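Local coordinates for hypothetical protein APE2540 (Aeropyrum pernix, PDB 1WDV) that probably hydrolyses mischarged Ala-tRNA(Pro), as a trans-editing partner of prolyl-tRNA synthetase, at residues R12-W16 / E138-A142; S40-L46 / V58-K64; L109-R113 / A145-S151. The contacts are given in a common frame with arbitrary orientation. Numbering follows the deposited sequence.

Contact 1: residues R12-W16 / E138-A142; sequences RGLTW and ELVEA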
loop_
_atom_site.group_PDB
_atom_site.type_symbol
_atom_site.label_atom_id
_atom_site.label_comp_id
_atom_site.label_asym_id
_atom_site.label_seq_id
_atom_site.Cartn_x
_atom_site.Cartn_y
_atom_site.Cartn_z
ATOM N N ARG A 12 18.035 0.360 -1.657
ATOM C CA ARG A 12 17.750 1.341 -2.697
ATOM C C ARG A 12 18.318 2.724 -2.336
ATOM O O ARG A 12 18.216 3.664 -3.133
ATOM C CB ARG A 12 16.228 1.481 -2.940
ATOM C CG ARG A 12 15.446 0.206 -3.324
ATOM C CD ARG A 12 15.989 -0.521 -4.542
ATOM N NE ARG A 12 15.053 -1.567 -4.980
ATOM C CZ ARG A 12 14.136 -1.407 -5.937
ATOM N NH1 ARG A 12 14.019 -0.251 -6.576
ATOM N NH2 ARG A 12 13.313 -2.399 -6.251
ATOM N N GLY A 13 18.886 2.836 -1.138
ATOM C CA GLY A 13 19.467 4.088 -0.658
ATOM C C GLY A 13 18.462 5.205 -0.451
ATOM O O GLY A 13 18.783 6.383 -0.603
ATOM N N LEU A 14 17.235 4.845 -0.099
ATOM C CA LEU A 14 16.195 5.840 0.073
ATOM C C LEU A 14 16.145 6.389 1.492
ATOM O O LEU A 14 16.714 5.790 2.427
ATOM C CB LEU A 14 14.847 5.226 -0.332
ATOM C CG LEU A 14 14.792 4.832 -1.824
ATOM C CD1 LEU A 14 13.551 3.972 -2.097
ATOM C CD2 LEU A 14 14.792 6.082 -2.686
ATOM N N THR A 15 15.477 7.532 1.640
ATOM C CA THR A 15 15.355 8.209 2.930
ATOM C C THR A 15 14.083 7.861 3.703
ATOM O O THR A 15 13.817 8.455 4.754
ATOM C CB THR A 15 15.427 9.768 2.772
ATOM O OG1 THR A 15 14.283 10.262 2.059
ATOM C CG2 THR A 15 16.689 10.175 2.016
ATOM N N TRP A 16 13.328 6.883 3.205
ATOM C CA TRP A 16 12.077 6.477 3.856
ATOM C C TRP A 16 12.349 5.992 5.276
ATOM O O TRP A 16 13.425 5.486 5.574
ATOM C CB TRP A 16 11.401 5.361 3.061
ATOM C CG TRP A 16 11.115 5.721 1.651
ATOM C CD1 TRP A 16 11.315 6.923 1.028
ATOM C CD2 TRP A 16 10.534 4.856 0.684
ATOM N NE1 TRP A 16 10.887 6.849 -0.291
ATOM C CE2 TRP A 16 10.404 5.590 -0.518
ATOM C CE3 TRP A 16 10.102 3.528 0.722
ATOM C CZ2 TRP A 16 9.865 5.033 -1.684
ATOM C CZ3 TRP A 16 9.563 2.972 -0.425
ATOM C CH2 TRP A 16 9.455 3.721 -1.614
ATOM N N GLU A 138 8.660 8.660 -5.444
ATOM C CA GLU A 138 9.867 7.841 -5.316
ATOM C C GLU A 138 9.486 6.359 -5.391
ATOM O O GLU A 138 10.225 5.548 -5.948
ATOM C CB GLU A 138 10.605 8.142 -4.007
ATOM C CG GLU A 138 11.218 9.568 -3.983
ATOM C CD GLU A 138 11.967 9.880 -2.685
ATOM O OE1 GLU A 138 11.986 9.041 -1.757
ATOM O OE2 GLU A 138 12.537 10.990 -2.589
ATOM N N LEU A 139 8.312 6.020 -4.863
ATOM C CA LEU A 139 7.867 4.646 -4.897
ATOM C C LEU A 139 7.650 4.237 -6.354
ATOM O O LEU A 139 8.085 3.177 -6.795
ATOM C CB LEU A 139 6.553 4.500 -4.113
ATOM C CG LEU A 139 5.880 3.145 -4.292
ATOM C CD1 LEU A 139 6.739 2.079 -3.671
ATOM C CD2 LEU A 139 4.471 3.180 -3.636
ATOM N N VAL A 140 6.968 5.088 -7.096
ATOM C CA VAL A 140 6.699 4.780 -8.488
ATOM C C VAL A 140 7.991 4.643 -9.266
ATOM O O VAL A 140 8.176 3.657 -10.002
ATOM C CB VAL A 140 5.781 5.850 -9.108
ATOM C CG1 VAL A 140 5.585 5.603 -10.602
ATOM C CG2 VAL A 140 4.411 5.786 -8.428
ATOM N N GLU A 141 8.908 5.581 -9.091
ATOM C CA GLU A 141 10.145 5.517 -9.850
ATOM C C GLU A 141 10.969 4.275 -9.514
ATOM O O GLU A 141 11.552 3.640 -10.401
ATOM C CB GLU A 141 10.979 6.775 -9.633
ATOM C CG GLU A 141 12.255 6.771 -10.461
ATOM C CD GLU A 141 12.913 8.117 -10.529
ATOM O OE1 GLU A 141 12.317 9.044 -11.138
ATOM O OE2 GLU A 141 14.027 8.249 -9.983
ATOM N N ALA A 142 11.007 3.912 -8.242
ATOM C CA ALA A 142 11.798 2.761 -7.815
ATOM C C ALA A 142 11.255 1.408 -8.235
ATOM O O ALA A 142 12.010 0.448 -8.387
ATOM C CB ALA A 142 11.958 2.788 -6.306
HETATM O O HOH W 1 14.533 8.864 -0.575
#
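Segment 12-16 lies in the loop between helix 4-12 and strand 17-20. Gly13, the first residue after the helix to leave helical angles, has positive phi and closes a Schellman motif. Residues 138-142 lie on helix 136-143. The two backbones stay well apart: the closest CA pairs are Arg12 with Ala142 at 8.0 Å and Leu14 with Glu138 at 8.5 Å. Side chains therefore span the gap, in one case to a backbone carbonyl. Trp16 and Glu138 have the largest areas covered. Indole NE1 of Trp16 donates to OE1 of Glu138 at 2.9 Å, near the plane of the ring. Glu138 OE1 also receives a hydrogen bond from water 1 (2.8 Å), and this water accepts one from Thr15 N (2.8 Å). The carboxylate thus holds the loop both directly and through water. The far edge of the indole meets Leu139, with Trp16 CH2 3.8 Å from Leu139 CD1. At the other end, Arg12 NH1 donates to Ala142 O at 2.8 Å, near the guanidinium plane, and lies 3.7 Å from Ala142 CB. Trp8, Phe134 and Val101 also pack on Trp16. The end of the N-terminal helix and the loop after it are held to helix 136-143 by two direct hydrogen bonds, with the Trp16-Leu139 apolar contact beside them. Each bond joins a side chain with a formal charge to a neutral group, so the contact does not depend on an ion pair.

Contact 2: residues S40-L46 / V58-K64; sequences SEIVKTL and VVIPGDK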
loop_
_atom_site.group_PDB
_atom_site.type_symbol
_atom_site.label_atom_id
_atom_site.label_comp_id
_atom_site.label_asym_id
_atom_site.label_seq_id
_atom_site.Cartn_x
_atom_site.Cartn_y
_atom_site.Cartn_z
ATOM N N SER A 40 -6.157 11.204 3.924
ATOM C CA SER A 40 -5.649 11.031 2.569
ATOM C C SER A 40 -4.140 10.793 2.562
ATOM O O SER A 40 -3.598 10.325 1.562
ATOM C CB SER A 40 -6.003 12.237 1.678
ATOM O OG SER A 40 -5.236 13.388 2.011
ATOM N N GLU A 41 -3.482 11.120 3.663
ATOM C CA GLU A 41 -2.034 10.884 3.781
ATOM C C GLU A 41 -1.678 9.541 4.397
ATOM O O GLU A 41 -0.489 9.206 4.511
ATOM C CB GLU A 41 -1.374 12.000 4.579
ATOM C CG GLU A 41 -1.436 13.295 3.787
ATOM C CD GLU A 41 -1.270 14.518 4.657
ATOM O OE1 GLU A 41 -0.143 15.049 4.757
ATOM O OE2 GLU A 41 -2.283 14.965 5.238
ATOM N N ILE A 42 -2.690 8.794 4.845
ATOM C CA ILE A 42 -2.483 7.443 5.390
ATOM C C ILE A 42 -2.896 6.537 4.222
ATOM O O ILE A 42 -4.090 6.427 3.901
ATOM C CB ILE A 42 -3.413 7.138 6.569
ATOM C CG1 ILE A 42 -3.234 8.185 7.669
ATOM C CG2 ILE A 42 -3.134 5.722 7.087
ATOM C CD1 ILE A 42 -1.774 8.312 8.276
ATOM N N VAL A 43 -1.950 5.868 3.590
ATOM C CA VAL A 43 -2.326 5.072 2.433
ATOM C C VAL A 43 -2.442 3.600 2.742
ATOM O O VAL A 43 -1.702 3.070 3.564
ATOM C CB VAL A 43 -1.328 5.263 1.271
ATOM C CG1 VAL A 43 -1.362 6.704 0.804
ATOM C CG2 VAL A 43 0.097 4.918 1.732
ATOM N N LYS A 44 -3.392 2.945 2.087
ATOM C CA LYS A 44 -3.534 1.520 2.320
ATOM C C LYS A 44 -3.097 0.758 1.089
ATOM O O LYS A 44 -3.305 1.222 -0.025
ATOM C CB LYS A 44 -4.975 1.188 2.696
ATOM C CG LYS A 44 -6.023 1.886 1.890
ATOM C CD LYS A 44 -7.237 2.169 2.781
ATOM C CE LYS A 44 -8.426 2.729 2.006
ATOM N NZ LYS A 44 -9.666 2.720 2.850
ATOM N N THR A 45 -2.428 -0.371 1.325
ATOM C CA THR A 45 -1.959 -1.276 0.280
ATOM C C THR A 45 -3.011 -2.361 0.254
ATOM O O THR A 45 -3.056 -3.196 1.154
ATOM C CB THR A 45 -0.610 -1.944 0.650
ATOM O OG1 THR A 45 0.385 -0.938 0.894
ATOM C CG2 THR A 45 -0.106 -2.795 -0.491
ATOM N N LEU A 46 -3.867 -2.334 -0.751
ATOM C CA LEU A 46 -4.927 -3.323 -0.865
ATOM C C LEU A 46 -4.546 -4.438 -1.802
ATOM O O LEU A 46 -4.124 -4.183 -2.923
ATOM C CB LEU A 46 -6.203 -2.673 -1.411
ATOM C CG LEU A 46 -6.711 -1.480 -0.602
ATOM C CD1 LEU A 46 -7.925 -0.852 -1.341
ATOM C CD2 LEU A 46 -7.068 -1.938 0.807
ATOM N N VAL A 58 -2.469 -2.515 -4.467
ATOM C CA VAL A 58 -2.982 -1.243 -4.953
ATOM C C VAL A 58 -2.965 -0.223 -3.816
ATOM O O VAL A 58 -3.664 -0.382 -2.820
ATOM C CB VAL A 58 -4.440 -1.459 -5.475
ATOM C CG1 VAL A 58 -4.954 -0.176 -6.176
ATOM C CG2 VAL A 58 -4.454 -2.663 -6.455
ATOM N N VAL A 59 -2.170 0.832 -3.989
ATOM C CA VAL A 59 -2.022 1.859 -2.976
ATOM C C VAL A 59 -2.952 3.024 -3.233
ATOM O O VAL A 59 -2.855 3.692 -4.274
ATOM C CB VAL A 59 -0.562 2.385 -2.935
ATOM C CG1 VAL A 59 -0.405 3.365 -1.822
ATOM C CG2 VAL A 59 0.405 1.197 -2.733
ATOM N N ILE A 60 -3.862 3.258 -2.279
ATOM C CA ILE A 60 -4.841 4.334 -2.406
ATOM C C ILE A 60 -4.916 5.191 -1.145
ATOM O O ILE A 60 -4.437 4.790 -0.075
ATOM C CB ILE A 60 -6.277 3.792 -2.720
ATOM C CG1 ILE A 60 -6.843 3.039 -1.516
ATOM C CG2 ILE A 60 -6.233 2.833 -3.949
ATOM C CD1 ILE A 60 -8.359 2.687 -1.673
ATOM N N PRO A 61 -5.467 6.408 -1.266
ATOM C CA PRO A 61 -5.623 7.338 -0.133
ATOM C C PRO A 61 -6.510 6.701 0.928
ATOM O O PRO A 61 -7.438 5.967 0.612
ATOM C CB PRO A 61 -6.302 8.555 -0.750
ATOM C CG PRO A 61 -5.953 8.462 -2.191
ATOM C CD PRO A 61 -5.993 7.001 -2.506
ATOM N N GLY A 62 -6.243 7.018 2.185
ATOM C CA GLY A 62 -6.983 6.422 3.281
ATOM C C GLY A 62 -8.446 6.773 3.371
ATOM O O GLY A 62 -9.221 6.014 4.001
ATOM N N ASP A 63 -8.815 7.915 2.782
ATOM C CA ASP A 63 -10.205 8.354 2.791
ATOM C C ASP A 63 -10.976 7.900 1.552
ATOM O O ASP A 63 -12.068 8.392 1.291
ATOM C CB ASP A 63 -10.311 9.887 2.977
ATOM C CG ASP A 63 -9.560 10.684 1.914
ATOM O OD1 ASP A 63 -8.819 10.092 1.109
ATOM O OD2 ASP A 63 -9.712 11.930 1.893
ATOM N N LYS A 64 -10.432 6.943 0.796
ATOM C CA LYS A 64 -11.152 6.432 -0.380
ATOM C C LYS A 64 -11.231 4.918 -0.288
ATOM O O LYS A 64 -10.674 4.311 0.621
ATOM C CB LYS A 64 -10.422 6.790 -1.681
ATOM C CG LYS A 64 -10.078 8.266 -1.845
ATOM C CD LYS A 64 -11.283 9.101 -2.221
ATOM C CE LYS A 64 -10.833 10.507 -2.662
ATOM N NZ LYS A 64 -12.017 11.391 -2.836
#
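Lys44, Leu46 and Ser40 lose more surface here than the other residues of segment 40-46, and Val58 is close to them. Lys44 works through backbone and side chain. Its N donates to Ile60 O at 3.0 Å, and Ile60 N donates back to Lys44 O at 3.1 Å, an antiparallel hydrogen-bonded pair. Its side chain runs beside Ile60, with Lys44 CE 3.7 Å from Ile60 CD1. Its NZ reaches Lys64 O at 2.9 Å in a weak hydrogen bond. Lys64 closes a type I turn that runs from Pro61. Leu46 forms the next hydrogen-bonded pair: Leu46 N to Val58 O is 2.9 Å, and Val58 N to Leu46 O is 2.8 Å. Leu46 CD1 meets Ile60 CD1 at 3.6 Å, on the face shared with Lys44 and Val58. Thr45 and Val59 form the non-hydrogen-bonded pair between and face the other way, as side chains alternate along beta strands. Ser40 lies before the strand. Its CB is 3.6 Å from Asp63 OD1, while its hydroxyl is hydrogen-bonded to Ser38. Strands 43-50 and 55-61 form a beta hairpin within a mixed sheet. Strand 108-112 pairs, parallel, with the other edge of 55-61, and strand 79-81 flanks 43-50. Ile42 packs on helix 28-35, and Val43 meets Val121 of strand 121-124.

Contact 3: residues L109-R113 / A145-S151; sequences LVVDR and AVVADVS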
loop_
_atom_site.group_PDB
_atom_site.type_symbol
_atom_site.label_atom_id
_atom_site.label_comp_id
_atom_site.label_asym_id
_atom_site.label_seq_id
_atom_site.Cartn_x
_atom_site.Cartn_y
_atom_site.Cartn_z
ATOM N N LEU A 109 2.451 -3.949 -8.489
ATOM C CA LEU A 109 2.107 -2.732 -7.752
ATOM C C LEU A 109 1.402 -1.673 -8.609
ATOM O O LEU A 109 1.826 -1.391 -9.738
ATOM C CB LEU A 109 3.388 -2.133 -7.152
ATOM C CG LEU A 109 3.273 -0.854 -6.313
ATOM C CD1 LEU A 109 2.490 -1.188 -5.050
ATOM C CD2 LEU A 109 4.659 -0.328 -5.954
ATOM N N VAL A 110 0.326 -1.111 -8.068
ATOM C CA VAL A 110 -0.467 -0.062 -8.744
ATOM C C VAL A 110 -0.609 1.086 -7.742
ATOM O O VAL A 110 -0.953 0.860 -6.590
ATOM C CB VAL A 110 -1.891 -0.586 -9.116
ATOM C CG1 VAL A 110 -2.716 0.518 -9.781
ATOM C CG2 VAL A 110 -1.792 -1.810 -10.039
ATOM N N VAL A 111 -0.364 2.320 -8.180
ATOM C CA VAL A 111 -0.451 3.481 -7.279
ATOM C C VAL A 111 -1.489 4.459 -7.802
ATOM O O VAL A 111 -1.467 4.818 -8.982
ATOM C CB VAL A 111 0.929 4.190 -7.171
ATOM C CG1 VAL A 111 0.831 5.432 -6.291
ATOM C CG2 VAL A 111 1.932 3.234 -6.518
ATOM N N ASP A 112 -2.434 4.860 -6.953
ATOM C CA ASP A 112 -3.432 5.818 -7.414
ATOM C C ASP A 112 -2.791 7.175 -7.681
ATOM O O ASP A 112 -2.082 7.709 -6.832
ATOM C CB ASP A 112 -4.564 5.994 -6.426
ATOM C CG ASP A 112 -5.725 6.743 -7.055
ATOM O OD1 ASP A 112 -5.633 7.978 -7.255
ATOM O OD2 ASP A 112 -6.716 6.101 -7.411
ATOM N N ARG A 113 -3.063 7.757 -8.848
ATOM C CA ARG A 113 -2.397 9.013 -9.193
ATOM C C ARG A 113 -2.729 10.189 -8.289
ATOM O O ARG A 113 -1.953 11.139 -8.239
ATOM C CB ARG A 113 -2.645 9.397 -10.675
ATOM C CG ARG A 113 -3.678 10.461 -10.904
ATOM C CD ARG A 113 -3.959 10.730 -12.372
ATOM N NE ARG A 113 -4.340 9.541 -13.120
ATOM C CZ ARG A 113 -3.534 8.876 -13.942
ATOM N NH1 ARG A 113 -2.276 9.269 -14.140
ATOM N NH2 ARG A 113 -3.995 7.807 -14.581
ATOM N N ALA A 145 5.953 0.984 -10.883
ATOM C CA ALA A 145 4.541 0.818 -10.621
ATOM C C ALA A 145 3.649 1.519 -11.633
ATOM O O ALA A 145 3.976 2.593 -12.164
ATOM C CB ALA A 145 4.222 1.330 -9.223
ATOM N N VAL A 146 2.514 0.894 -11.894
ATOM C CA VAL A 146 1.514 1.438 -12.783
ATOM C C VAL A 146 0.726 2.535 -12.048
ATOM O O VAL A 146 0.205 2.289 -10.973
ATOM C CB VAL A 146 0.499 0.349 -13.169
ATOM C CG1 VAL A 146 -0.502 0.915 -14.135
ATOM C CG2 VAL A 146 1.219 -0.869 -13.741
ATOM N N VAL A 147 0.647 3.731 -12.614
ATOM C CA VAL A 147 -0.136 4.809 -11.996
ATOM C C VAL A 147 -1.522 4.777 -12.650
ATOM O O VAL A 147 -1.614 4.791 -13.873
ATOM C CB VAL A 147 0.548 6.177 -12.249
ATOM C CG1 VAL A 147 -0.307 7.294 -11.727
ATOM C CG2 VAL A 147 1.947 6.198 -11.535
ATOM N N ALA A 148 -2.592 4.753 -11.843
ATOM C CA ALA A 148 -3.938 4.662 -12.382
ATOM C C ALA A 148 -4.947 5.368 -11.500
ATOM O O ALA A 148 -4.604 5.847 -10.429
ATOM C CB ALA A 148 -4.318 3.176 -12.525
ATOM N N ASP A 149 -6.190 5.452 -11.960
ATOM C CA ASP A 149 -7.256 6.059 -11.181
ATOM C C ASP A 149 -8.045 4.855 -10.704
ATOM O O ASP A 149 -8.892 4.325 -11.433
ATOM C CB ASP A 149 -8.112 6.968 -12.073
ATOM C CG ASP A 149 -7.300 8.108 -12.637
ATOM O OD1 ASP A 149 -6.842 8.932 -11.838
ATOM O OD2 ASP A 149 -7.093 8.163 -13.869
ATOM N N VAL A 150 -7.779 4.445 -9.468
ATOM C CA VAL A 150 -8.406 3.238 -8.938
ATOM C C VAL A 150 -9.129 3.404 -7.617
ATOM O O VAL A 150 -9.393 2.421 -6.925
ATOM C CB VAL A 150 -7.344 2.130 -8.808
ATOM C CG1 VAL A 150 -6.923 1.659 -10.200
ATOM C CG2 VAL A 150 -6.130 2.662 -8.040
ATOM N N SER A 151 -9.453 4.642 -7.254
ATOM C CA SER A 151 -10.141 4.885 -6.001
ATOM C C SER A 151 -11.445 5.620 -6.230
ATOM O O SER A 151 -11.646 6.230 -7.276
ATOM C CB SER A 151 -9.229 5.688 -5.056
ATOM O OG SER A 151 -8.844 6.920 -5.643
HETATM O O HOH W 2 -7.333 8.893 -9.076
#
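Strands 109-112 and 146-148 run parallel, and their backbone groups pair in the staggered pattern of such strands. Val146 N donates to Leu109 O (3.2 Å). Val111 N donates to Val146 O (2.9 Å). Ala148 N donates to Val111 O (3.1 Å), and Arg113 N donates to Ala148 O (2.9 Å). Past Ala148, the side chain of Asp112 takes over as acceptor. Asp112 OD2 accepts from Val150 N at 2.8 Å and from Ser151 OG at 2.9 Å. These bonds hold residues 150-151 beside the end of strand 109-112. The other oxygen of Asp112, OD1, accepts from Ile114 N and from water 2, with 2.7 Å between Asp112 OD1 and the water. Water 2 also donates to Asp149 OD1 at 2.8 Å. Both carboxylate oxygens of Asp112 are thus satisfied without a cation in either segment. Asp149 is different: it forms a salt bridge with Arg113, whose NE lies 2.9 Å from Asp149 OD1 and whose NH2 lies 3.2 Å from Asp149 OD2. Val147 CG1 sits over one face of that guanidinium. Strand 146-148 is an outermost strand of the mixed sheet, with 55-61 beyond 108-112. Helix 136-143 lies against Leu109, Val111 and Val147, while helix 68-75 meets Val110, Val146, Ala148 and Val150.

Contacts 2 and 3 are parts of one mixed sheet, with centres 11 Å apart. Strands 55-61 and 108-112 are neighbours in it: Val59 N lies 2.9 Å from Val110 O, and Val59 O lies 3.0 Å from Asp112 N, both probable hydrogen bonds. Val58 CG1 also packs on Val150 CG2 at 3.6 Å. Contact 1 joins contact 3 through helix 136-143, which leads directly into strand 146-148. Leu139 CD2 meets Val111 CG2 at 3.8 Å, and Val140 CG1 meets Val147 CG2 at 3.8 Å; the two centres are 16 Å apart. Contacts 1 and 2 do not touch, their nearest atoms being about 5 Å apart. No residue of these contacts is identified as part of the probable editing site.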